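PDB 5MQR: beta-L-arabinobiosidase from Bacteroides thetaiotaomicron, which probably hydrolyses L-arabinose linkages during the breakdown of plant pectin in the gut, and may also have exo-alpha-sialidase activity. Local coordinates for residues 302-307 with 343-348; 307-312 with 329-334; 754-759 with 892-897; 957-962 with 1031-1036. All blocks are in the same frame, centred on the assembly; numbering follows the deposited sequence.

Interaction 1: residues 302-307 with 343-348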
# COMPACT_ATOMS: atom_id res chain seq x y z
N LYS A 302 4.99 -22.08 -14.86
CA LYS A 302 6.42 -21.84 -14.71
C LYS A 302 6.65 -21.01 -13.46
O LYS A 302 5.89 -20.08 -13.16
CB LYS A 302 7.03 -21.16 -15.95
CG LYS A 302 7.09 -22.13 -17.12
CD LYS A 302 7.83 -21.62 -18.35
CE LYS A 302 7.87 -22.74 -19.42
NZ LYS A 302 8.86 -22.45 -20.52
N GLY A 303 7.66 -21.41 -12.70
CA GLY A 303 8.04 -20.70 -11.49
C GLY A 303 7.31 -21.09 -10.21
O GLY A 303 7.85 -20.87 -9.11
N PHE A 304 6.09 -21.62 -10.33
CA PHE A 304 5.33 -22.06 -9.17
C PHE A 304 6.00 -23.29 -8.54
O PHE A 304 6.39 -24.24 -9.23
CB PHE A 304 3.86 -22.38 -9.52
CG PHE A 304 2.94 -21.21 -9.47
CD1 PHE A 304 2.73 -20.41 -10.59
CD2 PHE A 304 2.29 -20.88 -8.29
CE1 PHE A 304 1.90 -19.30 -10.54
CE2 PHE A 304 1.43 -19.79 -8.24
CZ PHE A 304 1.25 -18.99 -9.36
N VAL A 305 6.16 -23.22 -7.23
CA VAL A 305 6.55 -24.37 -6.44
C VAL A 305 5.26 -24.91 -5.84
O VAL A 305 4.60 -24.23 -5.07
CB VAL A 305 7.60 -23.98 -5.37
CG1 VAL A 305 8.12 -25.20 -4.62
CG2 VAL A 305 8.74 -23.23 -6.06
N ASN A 306 4.91 -26.13 -6.22
CA ASN A 306 3.66 -26.75 -5.86
C ASN A 306 3.79 -28.21 -6.23
O ASN A 306 4.55 -28.59 -7.13
CB ASN A 306 2.47 -26.11 -6.61
CG ASN A 306 1.11 -26.54 -6.05
OD1 ASN A 306 0.24 -26.99 -6.80
ND2 ASN A 306 0.93 -26.42 -4.74
N SER A 307 3.05 -29.02 -5.50
CA SER A 307 3.14 -30.46 -5.68
C SER A 307 1.72 -31.01 -5.72
O SER A 307 0.93 -30.61 -6.57
CB SER A 307 4.03 -31.03 -4.57
OG SER A 307 4.07 -32.44 -4.61
N LEU A 343 -2.46 -13.71 -14.69
CA LEU A 343 -1.47 -14.53 -15.37
C LEU A 343 -0.13 -14.49 -14.66
O LEU A 343 0.36 -15.53 -14.27
CB LEU A 343 -1.34 -14.09 -16.82
CG LEU A 343 -2.55 -14.44 -17.69
CD1 LEU A 343 -2.29 -13.95 -19.12
CD2 LEU A 343 -2.86 -15.94 -17.71
N GLU A 344 0.45 -13.31 -14.49
CA GLU A 344 1.72 -13.17 -13.77
C GLU A 344 1.54 -12.99 -12.28
O GLU A 344 0.94 -12.03 -11.84
CB GLU A 344 2.52 -11.98 -14.31
CG GLU A 344 3.93 -11.83 -13.70
CD GLU A 344 4.66 -10.57 -14.18
OE1 GLU A 344 4.08 -9.78 -14.94
OE2 GLU A 344 5.81 -10.34 -13.75
N TYR A 345 2.11 -13.90 -11.50
CA TYR A 345 2.08 -13.80 -10.05
C TYR A 345 3.44 -13.39 -9.59
O TYR A 345 4.44 -13.89 -10.09
CB TYR A 345 1.66 -15.14 -9.44
CG TYR A 345 0.17 -15.37 -9.58
CD1 TYR A 345 -0.37 -15.86 -10.76
CD2 TYR A 345 -0.70 -15.07 -8.54
CE1 TYR A 345 -1.72 -16.06 -10.90
CE2 TYR A 345 -2.07 -15.25 -8.67
CZ TYR A 345 -2.57 -15.76 -9.85
OH TYR A 345 -3.93 -15.97 -10.00
N THR A 346 3.48 -12.45 -8.66
CA THR A 346 4.71 -11.75 -8.31
C THR A 346 5.08 -11.77 -6.85
O THR A 346 6.17 -11.34 -6.52
CB THR A 346 4.62 -10.26 -8.75
OG1 THR A 346 3.55 -9.62 -8.06
CG2 THR A 346 4.35 -10.17 -10.25
N THR A 347 4.21 -12.26 -5.96
CA THR A 347 4.46 -12.27 -4.52
C THR A 347 4.30 -13.68 -3.93
O THR A 347 3.67 -14.56 -4.54
CB THR A 347 3.47 -11.33 -3.77
OG1 THR A 347 2.12 -11.82 -3.89
CG2 THR A 347 3.54 -9.90 -4.34
N LEU A 348 4.83 -13.85 -2.72
CA LEU A 348 4.67 -15.08 -1.95
C LEU A 348 4.71 -14.75 -0.48
O LEU A 348 5.73 -14.30 0.02
CB LEU A 348 5.75 -16.09 -2.30
CG LEU A 348 5.60 -17.46 -1.61
CD1 LEU A 348 4.35 -18.15 -2.11
CD2 LEU A 348 6.84 -18.30 -1.85

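Interaction 2: residues 307-312 with 329-334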
# COMPACT_ATOMS: atom_id res chain seq x y z
N SER A 307 3.05 -29.02 -5.50
CA SER A 307 3.14 -30.46 -5.68
C SER A 307 1.72 -31.01 -5.72
O SER A 307 0.93 -30.61 -6.57
CB SER A 307 4.03 -31.03 -4.57
OG SER A 307 4.07 -32.44 -4.61
N ASN A 308 1.37 -31.84 -4.74
CA ASN A 308 0.26 -32.74 -4.82
C ASN A 308 -0.96 -32.34 -4.00
O ASN A 308 -1.95 -33.04 -4.02
CB ASN A 308 0.75 -34.10 -4.29
CG ASN A 308 0.25 -35.22 -5.13
OD1 ASN A 308 0.45 -35.20 -6.35
ND2 ASN A 308 -0.41 -36.20 -4.52
N ALA A 309 -0.88 -31.23 -3.28
CA ALA A 309 -1.89 -30.91 -2.28
C ALA A 309 -2.91 -29.83 -2.72
O ALA A 309 -3.51 -29.17 -1.85
CB ALA A 309 -1.19 -30.52 -0.99
N LYS A 310 -3.12 -29.71 -4.04
CA LYS A 310 -3.96 -28.68 -4.71
C LYS A 310 -3.44 -27.23 -4.68
O LYS A 310 -2.76 -26.80 -3.74
CB LYS A 310 -5.40 -28.63 -4.18
CG LYS A 310 -6.21 -29.90 -4.26
CD LYS A 310 -7.63 -29.64 -3.77
CE LYS A 310 -8.50 -30.90 -3.85
NZ LYS A 310 -9.91 -30.69 -3.42
N ILE A 311 -3.83 -26.49 -5.71
CA ILE A 311 -3.64 -25.05 -5.76
C ILE A 311 -5.01 -24.43 -6.11
O ILE A 311 -5.75 -24.96 -6.96
CB ILE A 311 -2.54 -24.67 -6.77
CG1 ILE A 311 -2.48 -23.14 -6.97
CG2 ILE A 311 -2.74 -25.36 -8.11
CD1 ILE A 311 -1.17 -22.63 -7.56
N TRP A 312 -5.35 -23.36 -5.42
CA TRP A 312 -6.59 -22.66 -5.63
C TRP A 312 -6.29 -21.29 -6.16
O TRP A 312 -5.51 -20.56 -5.56
CB TRP A 312 -7.31 -22.48 -4.31
CG TRP A 312 -8.49 -21.59 -4.42
CD1 TRP A 312 -8.60 -20.32 -3.97
CD2 TRP A 312 -9.72 -21.89 -5.07
NE1 TRP A 312 -9.82 -19.81 -4.26
CE2 TRP A 312 -10.54 -20.75 -4.95
CE3 TRP A 312 -10.22 -23.02 -5.74
CZ2 TRP A 312 -11.85 -20.70 -5.47
CZ3 TRP A 312 -11.51 -22.98 -6.25
CH2 TRP A 312 -12.32 -21.83 -6.10
N GLU A 329 7.18 -29.07 -1.81
CA GLU A 329 6.96 -30.52 -2.00
C GLU A 329 6.41 -31.19 -0.72
O GLU A 329 5.97 -32.33 -0.75
CB GLU A 329 8.24 -31.21 -2.48
CG GLU A 329 8.64 -30.81 -3.90
CD GLU A 329 7.65 -31.27 -4.97
OE1 GLU A 329 7.16 -32.42 -4.86
OE2 GLU A 329 7.32 -30.49 -5.90
N PHE A 330 6.42 -30.45 0.39
CA PHE A 330 5.79 -30.85 1.64
C PHE A 330 4.50 -30.05 1.74
O PHE A 330 4.37 -28.99 1.10
CB PHE A 330 6.70 -30.53 2.81
CG PHE A 330 8.05 -31.21 2.72
CD1 PHE A 330 9.08 -30.63 1.99
CD2 PHE A 330 8.27 -32.42 3.35
CE1 PHE A 330 10.32 -31.24 1.90
CE2 PHE A 330 9.50 -33.06 3.25
CZ PHE A 330 10.54 -32.46 2.52
N ARG A 331 3.54 -30.53 2.53
CA ARG A 331 2.28 -29.82 2.64
C ARG A 331 2.30 -28.74 3.70
O ARG A 331 1.43 -28.68 4.55
CB ARG A 331 1.13 -30.82 2.82
CG ARG A 331 1.12 -31.84 1.70
CD ARG A 331 -0.11 -32.71 1.71
NE ARG A 331 -0.06 -33.69 0.63
CZ ARG A 331 -1.12 -34.28 0.06
NH1 ARG A 331 -2.37 -34.02 0.46
NH2 ARG A 331 -0.93 -35.14 -0.94
N TRP A 332 3.28 -27.85 3.62
CA TRP A 332 3.35 -26.66 4.47
C TRP A 332 4.34 -25.65 3.90
O TRP A 332 5.19 -26.02 3.13
CB TRP A 332 3.79 -27.04 5.87
CG TRP A 332 5.22 -27.52 6.01
CD1 TRP A 332 6.34 -26.74 6.07
CD2 TRP A 332 5.67 -28.86 6.16
NE1 TRP A 332 7.47 -27.52 6.26
CE2 TRP A 332 7.08 -28.83 6.30
CE3 TRP A 332 5.02 -30.10 6.20
CZ2 TRP A 332 7.85 -30.00 6.46
CZ3 TRP A 332 5.80 -31.27 6.37
CH2 TRP A 332 7.19 -31.20 6.51
N PRO A 333 4.23 -24.37 4.23
CA PRO A 333 3.01 -23.76 4.79
C PRO A 333 1.92 -23.66 3.73
O PRO A 333 2.08 -24.16 2.62
CB PRO A 333 3.48 -22.37 5.17
CG PRO A 333 4.49 -22.06 4.09
CD PRO A 333 5.16 -23.35 3.72
N LEU A 334 0.83 -23.03 4.10
CA LEU A 334 -0.17 -22.63 3.12
C LEU A 334 0.15 -21.16 2.85
O LEU A 334 0.25 -20.36 3.79
CB LEU A 334 -1.58 -22.80 3.65
CG LEU A 334 -2.71 -22.72 2.62
CD1 LEU A 334 -2.63 -23.90 1.67
CD2 LEU A 334 -4.05 -22.71 3.33

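Interaction 3: residues 754-759 with 892-897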
# COMPACT_ATOMS: atom_id res chain seq x y z
N ASN A 754 8.04 38.29 -0.42
CA ASN A 754 8.34 37.52 0.79
C ASN A 754 7.23 37.39 1.80
O ASN A 754 7.21 36.40 2.53
CB ASN A 754 9.59 38.06 1.47
CG ASN A 754 10.83 37.85 0.64
OD1 ASN A 754 10.89 36.96 -0.23
ND2 ASN A 754 11.82 38.69 0.87
N ALA A 755 6.32 38.36 1.85
CA ALA A 755 5.18 38.18 2.74
C ALA A 755 4.29 37.06 2.23
O ALA A 755 3.88 36.20 3.00
CB ALA A 755 4.39 39.46 2.92
N ASP A 756 4.04 37.03 0.92
CA ASP A 756 3.36 35.86 0.31
C ASP A 756 4.08 34.56 0.60
O ASP A 756 3.43 33.60 0.92
CB ASP A 756 3.19 36.02 -1.20
CG ASP A 756 2.76 34.76 -1.88
OD1 ASP A 756 1.53 34.52 -1.98
OD2 ASP A 756 3.66 34.02 -2.34
N ALA A 757 5.40 34.54 0.47
CA ALA A 757 6.18 33.34 0.74
C ALA A 757 6.13 32.89 2.21
O ALA A 757 6.05 31.70 2.46
CB ALA A 757 7.63 33.51 0.28
N VAL A 758 6.15 33.82 3.16
CA VAL A 758 6.02 33.47 4.57
C VAL A 758 4.63 32.89 4.89
O VAL A 758 4.54 31.91 5.64
CB VAL A 758 6.38 34.66 5.50
CG1 VAL A 758 5.91 34.41 6.94
CG2 VAL A 758 7.87 34.87 5.47
N LEU A 759 3.56 33.48 4.35
CA LEU A 759 2.26 32.86 4.48
C LEU A 759 2.22 31.46 3.80
O LEU A 759 1.67 30.51 4.38
CB LEU A 759 1.16 33.78 3.95
CG LEU A 759 -0.27 33.25 4.07
CD1 LEU A 759 -0.63 33.02 5.53
CD2 LEU A 759 -1.26 34.19 3.40
N TRP A 892 -0.91 35.44 -12.10
CA TRP A 892 -1.48 34.15 -11.67
C TRP A 892 -0.69 33.40 -10.59
O TRP A 892 -1.23 32.55 -9.91
CB TRP A 892 -1.69 33.22 -12.86
CG TRP A 892 -2.82 33.63 -13.68
CD1 TRP A 892 -4.13 33.40 -13.44
CD2 TRP A 892 -2.76 34.38 -14.89
NE1 TRP A 892 -4.89 33.93 -14.42
CE2 TRP A 892 -4.08 34.53 -15.34
CE3 TRP A 892 -1.71 34.89 -15.66
CZ2 TRP A 892 -4.40 35.21 -16.51
CZ3 TRP A 892 -2.02 35.58 -16.83
CH2 TRP A 892 -3.36 35.73 -17.24
N TYR A 893 0.58 33.72 -10.42
CA TYR A 893 1.36 33.24 -9.27
C TYR A 893 0.68 33.61 -7.94
O TYR A 893 0.83 32.89 -6.95
CB TYR A 893 2.79 33.82 -9.32
CG TYR A 893 3.77 33.24 -8.36
CD1 TYR A 893 3.80 33.67 -7.06
CD2 TYR A 893 4.72 32.31 -8.78
CE1 TYR A 893 4.70 33.13 -6.16
CE2 TYR A 893 5.64 31.79 -7.90
CZ TYR A 893 5.63 32.20 -6.58
OH TYR A 893 6.54 31.70 -5.65
N PHE A 894 -0.06 34.71 -7.92
CA PHE A 894 -0.76 35.16 -6.72
C PHE A 894 -2.26 35.15 -6.89
O PHE A 894 -2.97 35.80 -6.13
CB PHE A 894 -0.26 36.55 -6.33
CG PHE A 894 1.22 36.65 -6.24
CD1 PHE A 894 1.88 36.31 -5.07
CD2 PHE A 894 1.96 37.05 -7.32
CE1 PHE A 894 3.28 36.37 -5.00
CE2 PHE A 894 3.34 37.12 -7.26
CZ PHE A 894 4.01 36.79 -6.09
N ASN A 895 -2.75 34.42 -7.88
CA ASN A 895 -4.18 34.39 -8.21
C ASN A 895 -4.80 35.80 -8.32
O ASN A 895 -5.92 36.03 -7.87
CB ASN A 895 -4.94 33.52 -7.19
CG ASN A 895 -4.44 32.09 -7.15
OD1 ASN A 895 -4.66 31.33 -8.07
ND2 ASN A 895 -3.75 31.74 -6.09
N LEU A 896 -4.05 36.72 -8.91
CA LEU A 896 -4.51 38.10 -9.04
C LEU A 896 -5.71 38.26 -9.98
O LEU A 896 -6.69 38.90 -9.61
CB LEU A 896 -3.35 39.03 -9.45
CG LEU A 896 -3.56 40.54 -9.50
CD1 LEU A 896 -2.22 41.28 -9.52
CD2 LEU A 896 -4.37 40.96 -10.71
N PRO A 897 -5.62 37.72 -11.22
CA PRO A 897 -6.71 38.07 -12.15
C PRO A 897 -8.06 37.46 -11.78
O PRO A 897 -8.10 36.46 -11.08
CB PRO A 897 -6.22 37.51 -13.50
CG PRO A 897 -4.72 37.43 -13.33
CD PRO A 897 -4.56 36.96 -11.91
O HOH W 1 0.32 33.16 -3.87

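Interaction 4: residues 957-962 with 1031-1036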
# COMPACT_ATOMS: atom_id res chain seq x y z
N ALA A 957 2.37 29.62 -11.42
CA ALA A 957 1.22 30.35 -11.94
C ALA A 957 0.28 29.48 -12.78
O ALA A 957 -0.94 29.59 -12.65
CB ALA A 957 1.71 31.53 -12.75
N MSE A 958 0.86 28.63 -13.63
CA MSE A 958 0.08 27.76 -14.53
C MSE A 958 -0.72 26.78 -13.73
O MSE A 958 -1.89 26.52 -14.03
CB MSE A 958 0.98 27.02 -15.48
CG MSE A 958 0.21 26.36 -16.60
SE MSE A 958 1.41 25.31 -17.78
CE MSE A 958 3.08 26.32 -17.95
N ALA A 959 -0.09 26.23 -12.70
CA ALA A 959 -0.77 25.36 -11.75
C ALA A 959 -1.90 26.08 -11.03
O ALA A 959 -2.97 25.51 -10.87
CB ALA A 959 0.22 24.78 -10.74
N ASN A 960 -1.67 27.32 -10.59
CA ASN A 960 -2.73 28.09 -9.92
C ASN A 960 -3.91 28.27 -10.85
O ASN A 960 -5.06 28.07 -10.45
CB ASN A 960 -2.23 29.46 -9.47
CG ASN A 960 -1.35 29.40 -8.24
OD1 ASN A 960 -1.30 28.40 -7.51
ND2 ASN A 960 -0.66 30.50 -7.98
N PHE A 961 -3.60 28.66 -12.08
CA PHE A 961 -4.59 28.87 -13.11
C PHE A 961 -5.38 27.59 -13.33
O PHE A 961 -6.60 27.63 -13.36
CB PHE A 961 -3.91 29.27 -14.41
CG PHE A 961 -4.86 29.59 -15.53
CD1 PHE A 961 -5.76 30.66 -15.43
CD2 PHE A 961 -4.79 28.87 -16.74
CE1 PHE A 961 -6.59 30.96 -16.49
CE2 PHE A 961 -5.62 29.18 -17.80
CZ PHE A 961 -6.53 30.21 -17.66
N MSE A 962 -4.69 26.46 -13.44
CA MSE A 962 -5.36 25.19 -13.70
C MSE A 962 -6.16 24.68 -12.52
O MSE A 962 -7.21 24.04 -12.70
CB MSE A 962 -4.35 24.16 -14.15
CG MSE A 962 -3.91 24.50 -15.56
SE MSE A 962 -2.47 23.29 -16.14
CE MSE A 962 -3.63 21.75 -16.52
N GLY A 1031 0.16 17.59 -6.89
CA GLY A 1031 -1.02 18.38 -6.73
C GLY A 1031 -1.50 18.59 -5.31
O GLY A 1031 -2.68 18.90 -5.11
N LEU A 1032 -0.61 18.49 -4.32
CA LEU A 1032 -1.00 18.89 -2.96
C LEU A 1032 -1.16 20.40 -2.91
O LEU A 1032 -0.19 21.11 -3.12
CB LEU A 1032 0.02 18.44 -1.93
CG LEU A 1032 -0.20 18.87 -0.46
CD1 LEU A 1032 -1.52 18.37 0.12
CD2 LEU A 1032 0.96 18.37 0.38
N ARG A 1033 -2.37 20.87 -2.63
CA ARG A 1033 -2.66 22.31 -2.62
C ARG A 1033 -2.72 22.89 -1.21
O ARG A 1033 -3.71 22.74 -0.52
CB ARG A 1033 -3.98 22.58 -3.36
CG ARG A 1033 -4.08 21.93 -4.75
CD ARG A 1033 -3.04 22.45 -5.74
NE ARG A 1033 -3.19 23.89 -5.98
CZ ARG A 1033 -2.29 24.66 -6.59
NH1 ARG A 1033 -1.14 24.16 -7.06
NH2 ARG A 1033 -2.54 25.97 -6.74
N PRO A 1034 -1.65 23.56 -0.77
CA PRO A 1034 -1.66 23.95 0.65
C PRO A 1034 -2.76 24.92 0.99
O PRO A 1034 -3.14 25.73 0.16
CB PRO A 1034 -0.28 24.59 0.84
CG PRO A 1034 0.56 23.99 -0.24
CD PRO A 1034 -0.35 23.84 -1.41
N ARG A 1035 -3.29 24.80 2.20
CA ARG A 1035 -4.42 25.61 2.66
C ARG A 1035 -4.24 26.06 4.09
O ARG A 1035 -3.45 25.49 4.84
CB ARG A 1035 -5.71 24.80 2.60
CG ARG A 1035 -6.15 24.43 1.20
CD ARG A 1035 -7.08 23.25 1.26
NE ARG A 1035 -8.35 23.62 1.89
CZ ARG A 1035 -9.53 23.68 1.27
NH1 ARG A 1035 -9.66 23.40 -0.02
NH2 ARG A 1035 -10.62 24.03 1.96
N LEU A 1036 -5.01 27.07 4.48
CA LEU A 1036 -5.01 27.60 5.85
C LEU A 1036 -5.79 26.74 6.83
O LEU A 1036 -5.55 26.82 8.02
CB LEU A 1036 -5.63 29.00 5.87
CG LEU A 1036 -4.92 30.06 5.04
CD1 LEU A 1036 -5.82 31.24 4.78
CD2 LEU A 1036 -3.63 30.48 5.71
O HOH W 2 0.68 26.37 -7.93

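Interaction 1: residues 302-307 with 343-348
F304 and Y345 carry this contact, and it is aromatic. F304 lies in the loop joining one four-stranded antiparallel sheet (266-300) to the next (311-350), consistent with successive propeller blades, and Y345 lies on a short strand paired with 29-30. The two rings form an offset edge-to-face pair, with centroids 5.6 Å apart and planes at 68°. The edge of F304 is turned toward the face of Y345, off its centre and near CG and CD1: F304 CZ lies 3.8 Å from Y345 CG, and F304 CE1 is 4.1 Å from Y345 CD1. Y345 has its CG anti to the carbonyl carbon (chi1 -76°), which swings the ring across the end of the phenylalanine.

Apolar packing widens the patch. Y345 CB is 3.9 Å from F304 CZ, while the side chains of T323 and I28 touch both F304 and Y345, and Y325 meets F304 with its own ring.

The polar bonds lie outside the pair. The hydroxyl of Y345 is hydrogen-bonded to that of Y268, and its backbone bonds to H29 and T31.

Phenylalanine suits its place because its wholly apolar C-H rim can be set against another ring; tyrosine, because it offers a ring here and a hydroxyl for Y268. What passes directly between the two segments is ring packing, with probably a weak edge-to-face attraction.

Interaction 2: residues 307-312 with 329-334
S307, A309 and R331 meet where two loops come together at one end of a propeller blade, the four-stranded antiparallel sheet 311-350. One loop leads into strand 311-315, and the other joins strand 321-325 to strand 334-339. The backbone of the second loop makes an inverse gamma turn centred on R331.

The R331 side chain runs extended from CG to NE along A309, whose CB is 3.6 Å from R331 CD. The methyl also sits under one face of the guanidinium group, offset toward its rim, and the carbonyl carbon of N308 lies over a face of the guanidinium as well. The small methyl of alanine lets the arginine chain lie close. The nitrogens of R331 point onward: NH1 is hydrogen-bonded to Q370 and NH2 to the phosphate of the phosphotyrosine at position 371. N308 ND2 approaches R331 NH2 to 3.8 Å, with the amide and guanidinium planes 59° apart.

Nearer the solvent, E329 bends at chi2 (-66°) and brings its carboxylate back to the small serine. S307 OG donates to E329 OE1 over 3.1 Å, arriving 51° out of the carboxylate plane.

Interaction 3: residues 754-759 with 892-897
D756 and F894 mark the closest backbone approach, 8.2 Å between their CA atoms, where the first turn of helix 754-765 faces the end of the short, weakly bonded helix 890-893. A Schellman motif closes that second helix, with N895, at positive phi, as its C-prime residue.

A first torsion of 169° swings the D756 carboxylate away from the backbone N and across to the rim of the F894 ring. D756 CG lies in the ring plane, 3.5 Å from F894 CE1, and the carboxylate stands at 79° to the ring. Its two oxygens are ranged along the CD1-CE1 edge, OD1 3.6 Å from F894 CD1 and OD2 equally far from F894 CE1. An aromatic C-H edge suits carboxylate oxygens, and the Y893 ring also presents its edge to OD2.

Water 1 completes the link, donating to D756 OD1 at 2.6 Å and to Y893 O at 3.1 Å, while OD2 is hydrogen-bonded to the Y717 hydroxyl. Replacement of D756 by alanine would probably leave that hydroxyl without its mate and take from water 1 one of its two acceptors.

The contact joins two helices of the MGH1-like glycoside hydrolase domain, which probably has the (alpha/alpha)6 barrel fold of six-hairpin glycosidases.

Interaction 4: residues 957-962 with 1031-1036
R1033 reaches out of its loop to N960 on helix 948-964, and the two flat groups stand nearly upright to each other, with amide and guanidinium planes 77° apart. The guanidinium meets the asparagine edge-on: R1033 NH2 donates to N960 OD1 over 2.8 Å with an N-H...O angle of 145°, and the oxygen lies close to the guanidinium plane. The donor in turn lies in the carbonyl plane of the amide. Bends at chi2 (-63°) and chi3 fold the arginine chain so that its end turns to the helix.

At the same guanidinium edge, water 2 donates to N960 OD1 at 2.9 Å and accepts from R1033 NH1 at 3.0 Å, so the asparagine oxygen receives two bonds in a buried place. A959 is small enough to let the arginine come near: its CB is 4.0 Å from R1033 NH1, and its carbonyl oxygen lies over one guanidinium face. Asparagine suits its position because its ND2 can donate to W892 O while OD1 accepts.

With leucine in place of R1033, N960 OD1 would probably lose its charged donor and water 2 one of its partners.

R1033 NH1 also bonds to T1027 O and the arginine backbone pairs with E1041, so R1033 bridges helices 948-964 and 1022-1029 beside strand 1040-1042, while L1036 of the same loop packs on helix 754-765.

In the fold
Interactions 1 and 2 lie around the same four-stranded sheet, 311-350, of the BNR repeat-like region, share S307 and touch where F304 packs on I311. Interaction 1 is partly buried and wholly aromatic, whereas interaction 2, at the surface, relies on a charged side chain, a methyl group and a serine-glutamate bond. Interactions 3 and 4 lie on the opposite side of the chain's centre, with at least about 27 Å between nearest atoms of the two groups. Both are buried, yet each uses a water to satisfy polar atoms among helices. They meet through N960, whose two amide ends serve different neighbours, and helix 754-765 also receives the loop of interaction 4, which leads into the C-terminal beta region.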